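Local coordinates for COPII coat assembly protein SEC16 (Saccharomyces cerevisiae, PDB 3MZK) that helps start assembly of the COPII coat that forms transport vesicles at the endoplasmic reticulum, takes part in cargo selection and is also involved in autophagy, at residues 217-222 with 245-250. Sequence-based numbering, arbitrary orientation.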
ATOM      1  N   ALA B 217      19.424  21.153  16.563  1.00 69.35           N
ATOM      2  CA  ALA B 217      19.053  20.975  15.168  1.00 62.24           C
ATOM      3  C   ALA B 217      19.279  19.540  14.702  1.00 64.23           C
ATOM      4  O   ALA B 217      18.431  18.958  14.032  1.00 71.27           O
ATOM      5  CB  ALA B 217      19.829  21.943  14.293  1.00 67.63           C
ATOM      6  N   HIS B 218      20.428  18.973  15.054  1.00 53.18           N
ATOM      7  CA  HIS B 218      20.738  17.611  14.650  1.00 66.18           C
ATOM      8  C   HIS B 218      19.635  16.661  15.081  1.00 68.52           C
ATOM      9  O   HIS B 218      19.152  15.850  14.292  1.00 68.95           O
ATOM     10  CB  HIS B 218      22.065  17.155  15.255  1.00 82.00           C
ATOM     11  CG  HIS B 218      23.244  17.948  14.791  1.00 97.12           C
ATOM     12  ND1 HIS B 218      23.681  19.081  15.441  1.00113.46           N
ATOM     13  CD2 HIS B 218      24.076  17.774  13.737  1.00 97.60           C
ATOM     14  CE1 HIS B 218      24.733  19.570  14.809  1.00118.06           C
ATOM     15  NE2 HIS B 218      24.993  18.795  13.772  1.00109.00           N
ATOM     16  N   PHE B 219      19.240  16.767  16.343  1.00 70.47           N
ATOM     17  CA  PHE B 219      18.274  15.841  16.913  1.00 64.79           C
ATOM     18  C   PHE B 219      16.919  15.989  16.223  1.00 60.77           C
ATOM     19  O   PHE B 219      16.361  15.011  15.729  1.00 54.94           O
ATOM     20  CB  PHE B 219      18.158  16.055  18.423  1.00 54.85           C
ATOM     21  CG  PHE B 219      17.755  14.822  19.186  1.00 67.14           C
ATOM     22  CD1 PHE B 219      18.222  14.604  20.474  1.00 60.46           C
ATOM     23  CD2 PHE B 219      16.903  13.885  18.624  1.00 69.96           C
ATOM     24  CE1 PHE B 219      17.851  13.477  21.182  1.00 55.31           C
ATOM     25  CE2 PHE B 219      16.529  12.754  19.331  1.00 67.20           C
ATOM     26  CZ  PHE B 219      17.005  12.552  20.611  1.00 58.38           C
ATOM     27  N   LEU B 220      16.403  17.214  16.177  1.00 64.85           N
ATOM     28  CA  LEU B 220      15.121  17.480  15.527  1.00 73.97           C
ATOM     29  C   LEU B 220      15.132  17.030  14.070  1.00 78.51           C
ATOM     30  O   LEU B 220      14.184  16.397  13.595  1.00 79.53           O
ATOM     31  CB  LEU B 220      14.770  18.968  15.601  1.00 76.86           C
ATOM     32  CG  LEU B 220      14.287  19.509  16.945  1.00 77.49           C
ATOM     33  CD1 LEU B 220      14.038  21.002  16.848  1.00 69.77           C
ATOM     34  CD2 LEU B 220      13.032  18.777  17.391  1.00 77.89           C
ATOM     35  N   LEU B 221      16.209  17.366  13.368  1.00 65.63           N
ATOM     36  CA  LEU B 221      16.348  17.010  11.966  1.00 55.64           C
ATOM     37  C   LEU B 221      16.183  15.513  11.775  1.00 64.25           C
ATOM     38  O   LEU B 221      15.439  15.072  10.901  1.00 71.07           O
ATOM     39  CB  LEU B 221      17.705  17.459  11.433  1.00 58.08           C
ATOM     40  CG  LEU B 221      18.020  17.057   9.993  1.00 62.49           C
ATOM     41  CD1 LEU B 221      16.918  17.508   9.049  1.00 67.86           C
ATOM     42  CD2 LEU B 221      19.354  17.638   9.574  1.00 65.44           C
ATOM     43  N   LEU B 222      16.867  14.733  12.604  1.00 54.82           N
ATOM     44  CA  LEU B 222      16.832  13.283  12.472  1.00 60.82           C
ATOM     45  C   LEU B 222      15.445  12.699  12.719  1.00 66.73           C
ATOM     46  O   LEU B 222      14.973  11.865  11.947  1.00 75.98           O
ATOM     47  CB  LEU B 222      17.847  12.626  13.407  1.00 63.85           C
ATOM     48  CG  LEU B 222      17.845  11.102  13.293  1.00 63.79           C
ATOM     49  CD1 LEU B 222      19.211  10.599  12.893  1.00 69.23           C
ATOM     50  CD2 LEU B 222      17.382  10.461  14.590  1.00 65.67           C
ATOM     51  N   SER B 245      28.964  13.301  13.560  1.00 81.40           N
ATOM     52  CA  SER B 245      29.110  11.860  13.727  1.00 89.82           C
ATOM     53  C   SER B 245      29.536  11.534  15.154  1.00 87.58           C
ATOM     54  O   SER B 245      29.123  10.523  15.717  1.00 93.91           O
ATOM     55  CB  SER B 245      30.108  11.283  12.720  1.00 88.15           C
ATOM     56  OG  SER B 245      31.427  11.703  13.007  1.00 90.73           O
ATOM     57  N   GLN B 246      30.360  12.398  15.738  1.00 86.59           N
ATOM     58  CA  GLN B 246      30.773  12.226  17.124  1.00 79.43           C
ATOM     59  C   GLN B 246      29.563  12.389  18.033  1.00 85.30           C
ATOM     60  O   GLN B 246      29.407  11.662  19.013  1.00 82.95           O
ATOM     61  CB  GLN B 246      31.865  13.228  17.499  1.00 68.63           C
ATOM     62  N   TRP B 247      28.701  13.344  17.698  1.00 88.79           N
ATOM     63  CA  TRP B 247      27.477  13.559  18.456  1.00 87.94           C
ATOM     64  C   TRP B 247      26.557  12.345  18.367  1.00 85.20           C
ATOM     65  O   TRP B 247      26.036  11.873  19.377  1.00 84.37           O
ATOM     66  CB  TRP B 247      26.747  14.806  17.956  1.00 86.57           C
ATOM     67  CG  TRP B 247      25.316  14.880  18.395  1.00 85.93           C
ATOM     68  CD1 TRP B 247      24.850  15.306  19.605  1.00 92.58           C
ATOM     69  CD2 TRP B 247      24.163  14.522  17.624  1.00 82.58           C
ATOM     70  NE1 TRP B 247      23.478  15.233  19.637  1.00 90.42           N
ATOM     71  CE2 TRP B 247      23.031  14.755  18.432  1.00 86.28           C
ATOM     72  CE3 TRP B 247      23.978  14.024  16.332  1.00 80.21           C
ATOM     73  CZ2 TRP B 247      21.734  14.509  17.988  1.00 88.41           C
ATOM     74  CZ3 TRP B 247      22.690  13.780  15.893  1.00 84.75           C
ATOM     75  CH2 TRP B 247      21.584  14.022  16.719  1.00 88.83           C
ATOM     76  N   ALA B 248      26.373  11.842  17.151  1.00 77.91           N
ATOM     77  CA  ALA B 248      25.464  10.729  16.905  1.00 70.59           C
ATOM     78  C   ALA B 248      25.902   9.461  17.622  1.00 68.77           C
ATOM     79  O   ALA B 248      25.082   8.759  18.216  1.00 77.17           O
ATOM     80  CB  ALA B 248      25.334  10.471  15.412  1.00 65.77           C
ATOM     81  N   SER B 249      27.196   9.167  17.562  1.00 62.53           N
ATOM     82  CA  SER B 249      27.716   7.953  18.178  1.00 72.18           C
ATOM     83  C   SER B 249      27.776   8.087  19.697  1.00 67.49           C
ATOM     84  O   SER B 249      27.671   7.100  20.420  1.00 71.35           O
ATOM     85  CB  SER B 249      29.093   7.605  17.611  1.00 74.89           C
ATOM     86  OG  SER B 249      30.022   8.646  17.852  1.00 87.73           O
ATOM     87  N   GLU B 250      27.933   9.315  20.178  1.00 60.39           N
ATOM     88  CA  GLU B 250      28.004   9.557  21.612  1.00 62.48           C
ATOM     89  C   GLU B 250      26.620   9.556  22.261  1.00 68.94           C
ATOM     90  O   GLU B 250      26.485   9.226  23.438  1.00 62.57           O
ATOM     91  CB  GLU B 250      28.735  10.870  21.903  1.00 65.69           C
TER
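Trp247 reaches across to His218 and Phe219, and its indole makes every close side-chain contact between 217-222 and 245-250. From CB, the first torsion sets CG anti to the backbone N (chi1 163°), which carries the ring toward helix 214-226. The ring-fusion atoms CD2 and CE2 of Trp247 each lie 4.1 Å from His218 CB, and CE3 also sits beneath that carbon. Farther out, Trp247 CZ3 and CH2 come to 3.5 Å from His218 CB. His218 CB lies over one face of the six-membered ring, 16° off the normal at its centroid, which meets the geometry of a CH-pi contact. The imidazole itself is turned 41° from the indole plane with centroids 5.3 Å apart, an oblique pairing. At the far end of the ring, Trp247 CH2 approaches Phe219 N at 3.6 Å, while Trp247 CZ2 packs against Phe219 CB at 3.9 Å; the Phe219 and Trp247 side chains cross nearly at right angles. No hydrogen bond joins the segments, and 163 Å² is buried in all. An alanine in place of Trp247 would remove the indole and would probably leave His218 CB without its aromatic face and open a gap beside Phe219. Both segments belong to the alpha-helical Sec23-binding region of Sec16. Helix 252-261 backs the junction, with Ile255 against Trp247 and Ala258 against Phe219, and Gln162 of the second subunit also packs on Phe219. The indole thus ties helix 242-250 to helix 214-226, with helix 231-240 intervening in sequence.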